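Local atomic coordinates of cobalamin biosynthesis protein CobN (Mycobacterium tuberculosis, PDB entry 7C6O), a protein that forms the large, probably catalytic subunit of cobaltochelatase, the ligase that inserts cobalt into the corrin ring during cobalamin biosynthesis. Residues A309-F317 against F842-V850; Y1003-I1011 against S1071-G1079. All blocks are in the same frame, centred on the assembly; numbering follows the deposited sequence.

Contact 1: residues A309-F317 against F842-V850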
loop_
_atom_site.group_PDB
_atom_site.type_symbol
_atom_site.label_atom_id
_atom_site.label_comp_id
_atom_site.label_asym_id
_atom_site.label_seq_id
_atom_site.Cartn_x
_atom_site.Cartn_y
_atom_site.Cartn_z
ATOM N N ALA A 309 -8.205 -10.003 3.332
ATOM C CA ALA A 309 -9.269 -9.360 2.570
ATOM C C ALA A 309 -10.420 -8.925 3.472
ATOM O O ALA A 309 -10.880 -7.781 3.399
ATOM C CB ALA A 309 -9.771 -10.306 1.478
ATOM N N SER A 310 -10.897 -9.824 4.336
ATOM C CA SER A 310 -12.150 -9.594 5.045
ATOM C C SER A 310 -11.994 -8.774 6.319
ATOM O O SER A 310 -12.939 -8.080 6.712
ATOM C CB SER A 310 -12.819 -10.932 5.385
ATOM O OG SER A 310 -11.974 -11.735 6.190
ATOM N N GLN A 311 -10.840 -8.830 6.985
ATOM C CA GLN A 311 -10.665 -8.106 8.236
ATOM C C GLN A 311 -9.727 -6.914 8.137
ATOM O O GLN A 311 -9.597 -6.172 9.118
ATOM C CB GLN A 311 -10.159 -9.049 9.335
ATOM C CG GLN A 311 -11.181 -10.091 9.748
ATOM C CD GLN A 311 -10.753 -10.858 10.977
ATOM O OE1 GLN A 311 -10.489 -10.270 12.026
ATOM N NE2 GLN A 311 -10.671 -12.178 10.853
ATOM N N VAL A 312 -9.082 -6.700 6.992
ATOM C CA VAL A 312 -8.179 -5.563 6.855
ATOM C C VAL A 312 -8.526 -4.756 5.609
ATOM O O VAL A 312 -8.954 -3.601 5.711
ATOM C CB VAL A 312 -6.709 -6.022 6.830
ATOM C CG1 VAL A 312 -5.784 -4.822 6.649
ATOM C CG2 VAL A 312 -6.361 -6.752 8.116
ATOM N N ALA A 313 -8.364 -5.360 4.427
ATOM C CA ALA A 313 -8.430 -4.594 3.183
ATOM C C ALA A 313 -9.795 -3.941 2.989
ATOM O O ALA A 313 -9.886 -2.750 2.670
ATOM C CB ALA A 313 -8.095 -5.493 1.992
ATOM N N VAL A 314 -10.868 -4.706 3.162
ATOM C CA VAL A 314 -12.214 -4.172 2.962
ATOM C C VAL A 314 -12.616 -3.292 4.146
ATOM O O VAL A 314 -13.184 -2.212 3.921
ATOM C CB VAL A 314 -13.232 -5.298 2.706
ATOM C CG1 VAL A 314 -14.640 -4.728 2.566
ATOM C CG2 VAL A 314 -12.852 -6.065 1.449
ATOM N N PRO A 315 -12.353 -3.670 5.404
ATOM C CA PRO A 315 -12.632 -2.731 6.507
ATOM C C PRO A 315 -11.953 -1.374 6.358
ATOM O O PRO A 315 -12.453 -0.390 6.916
ATOM C CB PRO A 315 -12.123 -3.484 7.742
ATOM C CG PRO A 315 -12.349 -4.904 7.401
ATOM C CD PRO A 315 -12.020 -5.011 5.927
ATOM N N GLU A 316 -10.837 -1.289 5.625
ATOM C CA GLU A 316 -10.232 0.013 5.346
ATOM C C GLU A 316 -11.157 0.907 4.528
ATOM O O GLU A 316 -11.061 2.139 4.616
ATOM C CB GLU A 316 -8.897 -0.165 4.616
ATOM C CG GLU A 316 -7.768 -0.663 5.503
ATOM C CD GLU A 316 -6.498 -0.966 4.724
ATOM O OE1 GLU A 316 -6.558 -1.050 3.476
ATOM O OE2 GLU A 316 -5.441 -1.127 5.366
ATOM N N PHE A 317 -12.043 0.315 3.718
ATOM C CA PHE A 317 -13.001 1.116 2.959
ATOM C C PHE A 317 -13.918 1.908 3.883
ATOM O O PHE A 317 -14.440 2.957 3.488
ATOM C CB PHE A 317 -13.845 0.224 2.042
ATOM C CG PHE A 317 -13.147 -0.219 0.780
ATOM C CD1 PHE A 317 -11.958 -0.931 0.829
ATOM C CD2 PHE A 317 -13.717 0.035 -0.457
ATOM C CE1 PHE A 317 -11.338 -1.352 -0.335
ATOM C CE2 PHE A 317 -13.106 -0.384 -1.625
ATOM C CZ PHE A 317 -11.912 -1.078 -1.564
ATOM N N PHE A 842 -7.105 7.200 3.311
ATOM C CA PHE A 842 -7.543 6.513 2.105
ATOM C C PHE A 842 -7.527 4.992 2.266
ATOM O O PHE A 842 -6.836 4.426 3.118
ATOM C CB PHE A 842 -6.721 6.943 0.870
ATOM C CG PHE A 842 -5.224 6.657 0.930
ATOM C CD1 PHE A 842 -4.725 5.370 1.086
ATOM C CD2 PHE A 842 -4.319 7.686 0.714
ATOM C CE1 PHE A 842 -3.357 5.130 1.095
ATOM C CE2 PHE A 842 -2.950 7.454 0.715
ATOM C CZ PHE A 842 -2.469 6.178 0.906
ATOM N N TYR A 843 -8.342 4.336 1.443
ATOM C CA TYR A 843 -8.279 2.903 1.210
ATOM C C TYR A 843 -7.764 2.665 -0.205
ATOM O O TYR A 843 -7.499 3.605 -0.958
ATOM C CB TYR A 843 -9.646 2.251 1.438
ATOM C CG TYR A 843 -10.782 2.816 0.610
ATOM C CD1 TYR A 843 -11.040 2.340 -0.672
ATOM C CD2 TYR A 843 -11.616 3.805 1.119
ATOM C CE1 TYR A 843 -12.085 2.844 -1.428
ATOM C CE2 TYR A 843 -12.667 4.312 0.369
ATOM C CZ TYR A 843 -12.897 3.826 -0.901
ATOM O OH TYR A 843 -13.941 4.327 -1.650
ATOM N N SER A 844 -7.613 1.391 -0.576
ATOM C CA SER A 844 -7.027 1.066 -1.866
ATOM C C SER A 844 -8.013 0.220 -2.656
ATOM O O SER A 844 -8.986 0.756 -3.206
ATOM C CB SER A 844 -5.660 0.394 -1.689
ATOM O OG SER A 844 -5.739 -0.729 -0.829
ATOM N N VAL A 845 -7.798 -1.092 -2.754
ATOM C CA VAL A 845 -8.537 -1.935 -3.683
ATOM C C VAL A 845 -8.972 -3.218 -2.990
ATOM O O VAL A 845 -8.446 -3.601 -1.942
ATOM C CB VAL A 845 -7.697 -2.276 -4.936
ATOM C CG1 VAL A 845 -7.328 -1.010 -5.695
ATOM C CG2 VAL A 845 -6.448 -3.061 -4.549
ATOM N N ASP A 846 -9.954 -3.873 -3.590
ATOM C CA ASP A 846 -10.292 -5.243 -3.234
ATOM C C ASP A 846 -9.168 -6.133 -3.741
ATOM O O ASP A 846 -9.013 -6.275 -4.961
ATOM C CB ASP A 846 -11.638 -5.641 -3.852
ATOM C CG ASP A 846 -12.029 -7.085 -3.560
ATOM O OD1 ASP A 846 -11.294 -7.795 -2.842
ATOM O OD2 ASP A 846 -13.090 -7.515 -4.060
ATOM N N PRO A 847 -8.360 -6.735 -2.864
ATOM C CA PRO A 847 -7.187 -7.488 -3.335
ATOM C C PRO A 847 -7.533 -8.777 -4.056
ATOM O O PRO A 847 -6.644 -9.362 -4.688
ATOM C CB PRO A 847 -6.414 -7.766 -2.043
ATOM C CG PRO A 847 -7.482 -7.819 -0.990
ATOM C CD PRO A 847 -8.505 -6.789 -1.398
ATOM N N LYS A 848 -8.778 -9.245 -3.973
ATOM C CA LYS A 848 -9.227 -10.411 -4.723
ATOM C C LYS A 848 -9.817 -10.045 -6.078
ATOM O O LYS A 848 -10.272 -10.937 -6.804
ATOM C CB LYS A 848 -10.258 -11.197 -3.901
ATOM C CG LYS A 848 -9.696 -11.782 -2.609
ATOM C CD LYS A 848 -10.800 -12.228 -1.657
ATOM C CE LYS A 848 -11.582 -13.408 -2.212
ATOM N NZ LYS A 848 -10.731 -14.621 -2.362
ATOM N N ALA A 849 -9.818 -8.759 -6.437
ATOM C CA ALA A 849 -10.409 -8.282 -7.681
ATOM C C ALA A 849 -9.367 -7.653 -8.599
ATOM O O ALA A 849 -9.689 -6.767 -9.398
ATOM C CB ALA A 849 -11.536 -7.291 -7.395
ATOM N N VAL A 850 -8.117 -8.095 -8.497
ATOM C CA VAL A 850 -7.054 -7.596 -9.366
ATOM C C VAL A 850 -6.417 -8.780 -10.088
ATOM O O VAL A 850 -6.163 -9.824 -9.468
ATOM C CB VAL A 850 -6.016 -6.774 -8.579
ATOM C CG1 VAL A 850 -6.651 -5.508 -8.023
ATOM C CG2 VAL A 850 -5.400 -7.588 -7.456
HETATM O O HOH W 1 -8.220 -1.062 1.265
HETATM O O HOH W 2 -5.466 0.429 1.553
#
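F317 lies across the ring of Y843 in an offset stack, centroids 4.0 Å apart and planes tilted by 22°. Y843 CD1 sits over the middle of the phenylalanine ring, while F317 CG reaches only toward the rim of the tyrosine and F317 CB also rests on that face. With Y843 CG held between its backbone N and carbonyl carbon (chi1 56°), the tyrosine turns back against the chain at F317, and its CB comes 3.5 Å from E316 O. The far end of F317 pushes into the bend of 844-846, its edge turned to V845 C and D846 N. Here the chain running out of helix 305-313 meets an irregular loop that turns over at D846-A849, a type I beta turn; D846 OD1 accepts from K848 N in an Asx turn, while OD2 forms a salt bridge with R917. The ring of P847 is the next bump: its CD sits 3.7 Å from A313 CB, and A309 CB fits between P847 CG and K848 CD, 3.8 Å from the latter. Two waters fill the gap between E316 OE1 and S844; water 1 also donates to A313 O, and E316 OE2 forms a salt bridge with R603.

Contact 2: residues Y1003-I1011 against S1071-G1079; sequences YGAGLLQLI and SDDYFQYHG
Q1076 reaches from helix 1072-1089 to the start of helix 1007-1013, where its OE1 accepts a nearly straight bond from L1008 N (2.9 Å, 168°). A glutamine carbonyl thus takes a first-turn N-H of a helix that begins after the N-cap G1006; the two helices follow strands 995-997 and 1056-1061 of the same mixed sheet, and their short segments cross at 105°. The glutamine gets there with CG beside its own backbone N (chi1 -75°) and an extended chain beyond. L1008 N nevertheless comes in well above the carbonyl plane, not along a lone pair. Water 4 gives OE1 a second bond and also joins G1006 N to Q1009 OE1, Q1009 having curled back through its chi2 bend. The amide lies against L1008 CB, 3.3 Å from Q1076 NE2, and NE2 is held weakly by D1072 OD2. With CG anti to the backbone N, L1008 sends its branch across D1072, CD2 coming 3.2 Å from OD2. F1075 brings CZ toward L1008 CD1 and CE1 toward I1011 CG1, while Y1149 and Y1153 of helix 1136-1157 touch the same phenylalanine. One residue after Q1076, Y1077 offers a ring face to A1005 CB in a CH-pi contact, and W886 meets that tyrosine edge-to-face. Water 3 bonds to Y1077 OH at 2.9 Å and weakly to G1004 O.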
loop_
_atom_site.group_PDB
_atom_site.type_symbol
_atom_site.label_atom_id
_atom_site.label_comp_id
_atom_site.label_asym_id
_atom_site.label_seq_id
_atom_site.Cartn_x
_atom_site.Cartn_y
_atom_site.Cartn_z
ATOM N N TYR A 1003 11.744 -6.302 4.215
ATOM C CA TYR A 1003 11.376 -5.470 3.080
ATOM C C TYR A 1003 12.629 -4.915 2.418
ATOM O O TYR A 1003 13.724 -4.949 2.980
ATOM C CB TYR A 1003 10.453 -4.326 3.525
ATOM C CG TYR A 1003 9.232 -4.856 4.222
ATOM C CD1 TYR A 1003 8.118 -5.235 3.493
ATOM C CD2 TYR A 1003 9.213 -5.038 5.602
ATOM C CE1 TYR A 1003 7.011 -5.753 4.109
ATOM C CE2 TYR A 1003 8.100 -5.563 6.233
ATOM C CZ TYR A 1003 7.002 -5.917 5.477
ATOM O OH TYR A 1003 5.886 -6.439 6.080
ATOM N N GLY A 1004 12.454 -4.403 1.204
ATOM C CA GLY A 1004 13.498 -3.682 0.506
ATOM C C GLY A 1004 14.301 -4.553 -0.446
ATOM O O GLY A 1004 14.190 -5.781 -0.478
ATOM N N ALA A 1005 15.139 -3.878 -1.240
ATOM C CA ALA A 1005 16.017 -4.532 -2.200
ATOM C C ALA A 1005 17.494 -4.361 -1.877
ATOM O O ALA A 1005 18.328 -5.006 -2.522
ATOM C CB ALA A 1005 15.740 -4.012 -3.618
ATOM N N GLY A 1006 17.838 -3.505 -0.913
ATOM C CA GLY A 1006 19.177 -3.432 -0.371
ATOM C C GLY A 1006 20.136 -2.515 -1.099
ATOM O O GLY A 1006 21.144 -2.108 -0.510
ATOM N N LEU A 1007 19.857 -2.166 -2.355
ATOM C CA LEU A 1007 20.851 -1.447 -3.147
ATOM C C LEU A 1007 20.920 0.037 -2.805
ATOM O O LEU A 1007 21.970 0.658 -3.004
ATOM C CB LEU A 1007 20.575 -1.645 -4.637
ATOM C CG LEU A 1007 20.913 -3.057 -5.121
ATOM C CD1 LEU A 1007 20.651 -3.195 -6.602
ATOM C CD2 LEU A 1007 22.361 -3.403 -4.804
ATOM N N LEU A 1008 19.833 0.629 -2.301
ATOM C CA LEU A 1008 19.934 1.994 -1.798
ATOM C C LEU A 1008 20.897 2.063 -0.621
ATOM O O LEU A 1008 21.744 2.963 -0.550
ATOM C CB LEU A 1008 18.560 2.525 -1.394
ATOM C CG LEU A 1008 18.540 3.934 -0.795
ATOM C CD1 LEU A 1008 19.109 4.947 -1.777
ATOM C CD2 LEU A 1008 17.130 4.325 -0.377
ATOM N N GLN A 1009 20.787 1.111 0.310
ATOM C CA GLN A 1009 21.725 1.054 1.425
ATOM C C GLN A 1009 23.154 0.866 0.931
ATOM O O GLN A 1009 24.087 1.490 1.450
ATOM C CB GLN A 1009 21.339 -0.075 2.386
ATOM C CG GLN A 1009 20.097 0.203 3.226
ATOM C CD GLN A 1009 18.796 -0.011 2.466
ATOM O OE1 GLN A 1009 18.796 -0.447 1.315
ATOM N NE2 GLN A 1009 17.678 0.295 3.115
ATOM N N LEU A 1010 23.343 0.014 -0.078
ATOM C CA LEU A 1010 24.685 -0.236 -0.595
ATOM C C LEU A 1010 25.277 1.022 -1.223
ATOM O O LEU A 1010 26.418 1.398 -0.930
ATOM C CB LEU A 1010 24.651 -1.380 -1.611
ATOM C CG LEU A 1010 26.016 -1.831 -2.131
ATOM C CD1 LEU A 1010 26.851 -2.430 -0.999
ATOM C CD2 LEU A 1010 25.859 -2.822 -3.275
ATOM N N ILE A 1011 24.507 1.691 -2.086
ATOM C CA ILE A 1011 25.007 2.882 -2.772
ATOM C C ILE A 1011 25.325 3.985 -1.769
ATOM O O ILE A 1011 26.323 4.704 -1.909
ATOM C CB ILE A 1011 23.996 3.344 -3.840
ATOM C CG1 ILE A 1011 24.326 2.725 -5.203
ATOM C CG2 ILE A 1011 23.971 4.862 -3.955
ATOM C CD1 ILE A 1011 24.325 1.214 -5.226
ATOM N N SER A 1071 12.725 8.615 -7.505
ATOM C CA SER A 1071 12.586 7.655 -6.422
ATOM C C SER A 1071 13.683 6.610 -6.527
ATOM O O SER A 1071 14.014 6.151 -7.624
ATOM C CB SER A 1071 11.218 6.963 -6.442
ATOM O OG SER A 1071 11.160 5.941 -5.460
ATOM N N ASP A 1072 14.241 6.239 -5.375
ATOM C CA ASP A 1072 15.295 5.235 -5.335
ATOM C C ASP A 1072 14.805 3.854 -5.753
ATOM O O ASP A 1072 15.623 3.003 -6.116
ATOM C CB ASP A 1072 15.878 5.157 -3.928
ATOM C CG ASP A 1072 14.806 4.957 -2.875
ATOM O OD1 ASP A 1072 14.098 5.935 -2.553
ATOM O OD2 ASP A 1072 14.652 3.814 -2.397
ATOM N N ASP A 1073 13.496 3.611 -5.705
ATOM C CA ASP A 1073 12.997 2.253 -5.902
ATOM C C ASP A 1073 13.205 1.766 -7.330
ATOM O O ASP A 1073 13.377 0.561 -7.550
ATOM C CB ASP A 1073 11.522 2.183 -5.516
ATOM C CG ASP A 1073 11.315 2.284 -4.020
ATOM O OD1 ASP A 1073 12.037 1.590 -3.271
ATOM O OD2 ASP A 1073 10.441 3.065 -3.593
ATOM N N TYR A 1074 13.207 2.671 -8.311
ATOM C CA TYR A 1074 13.359 2.232 -9.693
ATOM C C TYR A 1074 14.751 1.662 -9.937
ATOM O O TYR A 1074 14.888 0.542 -10.441
ATOM C CB TYR A 1074 13.040 3.379 -10.657
ATOM C CG TYR A 1074 11.569 3.725 -10.650
ATOM C CD1 TYR A 1074 10.661 2.997 -11.410
ATOM C CD2 TYR A 1074 11.082 4.755 -9.856
ATOM C CE1 TYR A 1074 9.311 3.297 -11.391
ATOM C CE2 TYR A 1074 9.733 5.063 -9.833
ATOM C CZ TYR A 1074 8.854 4.330 -10.599
ATOM O OH TYR A 1074 7.513 4.635 -10.578
ATOM N N PHE A 1075 15.804 2.395 -9.564
ATOM C CA PHE A 1075 17.136 1.852 -9.810
ATOM C C PHE A 1075 17.405 0.632 -8.936
ATOM O O PHE A 1075 18.135 -0.272 -9.354
ATOM C CB PHE A 1075 18.215 2.938 -9.639
ATOM C CG PHE A 1075 18.751 3.095 -8.231
ATOM C CD1 PHE A 1075 19.748 2.255 -7.745
ATOM C CD2 PHE A 1075 18.302 4.125 -7.420
ATOM C CE1 PHE A 1075 20.250 2.412 -6.459
ATOM C CE2 PHE A 1075 18.802 4.293 -6.136
ATOM C CZ PHE A 1075 19.777 3.432 -5.654
ATOM N N GLN A 1076 16.806 0.568 -7.746
ATOM C CA GLN A 1076 17.012 -0.591 -6.881
ATOM C C GLN A 1076 16.459 -1.861 -7.515
ATOM O O GLN A 1076 17.154 -2.881 -7.599
ATOM C CB GLN A 1076 16.358 -0.362 -5.521
ATOM C CG GLN A 1076 17.098 0.586 -4.611
ATOM C CD GLN A 1076 16.698 0.390 -3.164
ATOM O OE1 GLN A 1076 17.183 -0.522 -2.497
ATOM N NE2 GLN A 1076 15.801 1.240 -2.676
ATOM N N TYR A 1077 15.203 -1.818 -7.960
ATOM C CA TYR A 1077 14.556 -3.003 -8.515
ATOM C C TYR A 1077 14.928 -3.208 -9.979
ATOM O O TYR A 1077 15.410 -4.279 -10.367
ATOM C CB TYR A 1077 13.038 -2.891 -8.359
ATOM C CG TYR A 1077 12.552 -3.170 -6.959
ATOM C CD1 TYR A 1077 12.560 -2.175 -5.989
ATOM C CD2 TYR A 1077 12.086 -4.430 -6.604
ATOM C CE1 TYR A 1077 12.118 -2.427 -4.703
ATOM C CE2 TYR A 1077 11.643 -4.691 -5.323
ATOM C CZ TYR A 1077 11.660 -3.686 -4.379
ATOM O OH TYR A 1077 11.217 -3.941 -3.106
ATOM N N HIS A 1078 14.696 -2.191 -10.808
ATOM C CA HIS A 1078 14.951 -2.315 -12.239
ATOM C C HIS A 1078 16.446 -2.396 -12.519
ATOM O O HIS A 1078 16.924 -3.341 -13.157
ATOM C CB HIS A 1078 14.323 -1.131 -12.976
ATOM C CG HIS A 1078 14.252 -1.301 -14.460
ATOM N ND1 HIS A 1078 14.268 -0.230 -15.329
ATOM C CD2 HIS A 1078 14.133 -2.409 -15.230
ATOM C CE1 HIS A 1078 14.174 -0.673 -16.570
ATOM N NE2 HIS A 1078 14.089 -1.991 -16.537
ATOM N N GLY A 1079 17.204 -1.408 -12.045
ATOM C CA GLY A 1079 18.645 -1.451 -12.222
ATOM C C GLY A 1079 19.281 -2.633 -11.516
ATOM O O GLY A 1079 20.234 -3.228 -12.020
HETATM O O HOH W 3 11.506 -6.734 -2.383
HETATM O O HOH W 4 16.266 -1.327 -0.037
#

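Contact 1 closes before contact 2 opens along the chain, and both belong to the CobN/magnesium chelatase part of the protein. Their centres are 28 Å apart and their nearest atoms about 12 Å, so they do not touch. Contact 1 spans 524 intervening residues, tying helix 305-313, next to the mixed sheet that includes strands 283-289 and 321-331, to the loop before helix 853-874. Contact 2 is more local: helices 1007-1013 and 1072-1089 follow strands 995-997 and 1056-1061 of a single eight-stranded sheet. Strand 880-885 of that sheet comes soon after helix 853-874, so the loop of contact 1 leads toward the sheet whose helices make contact 2.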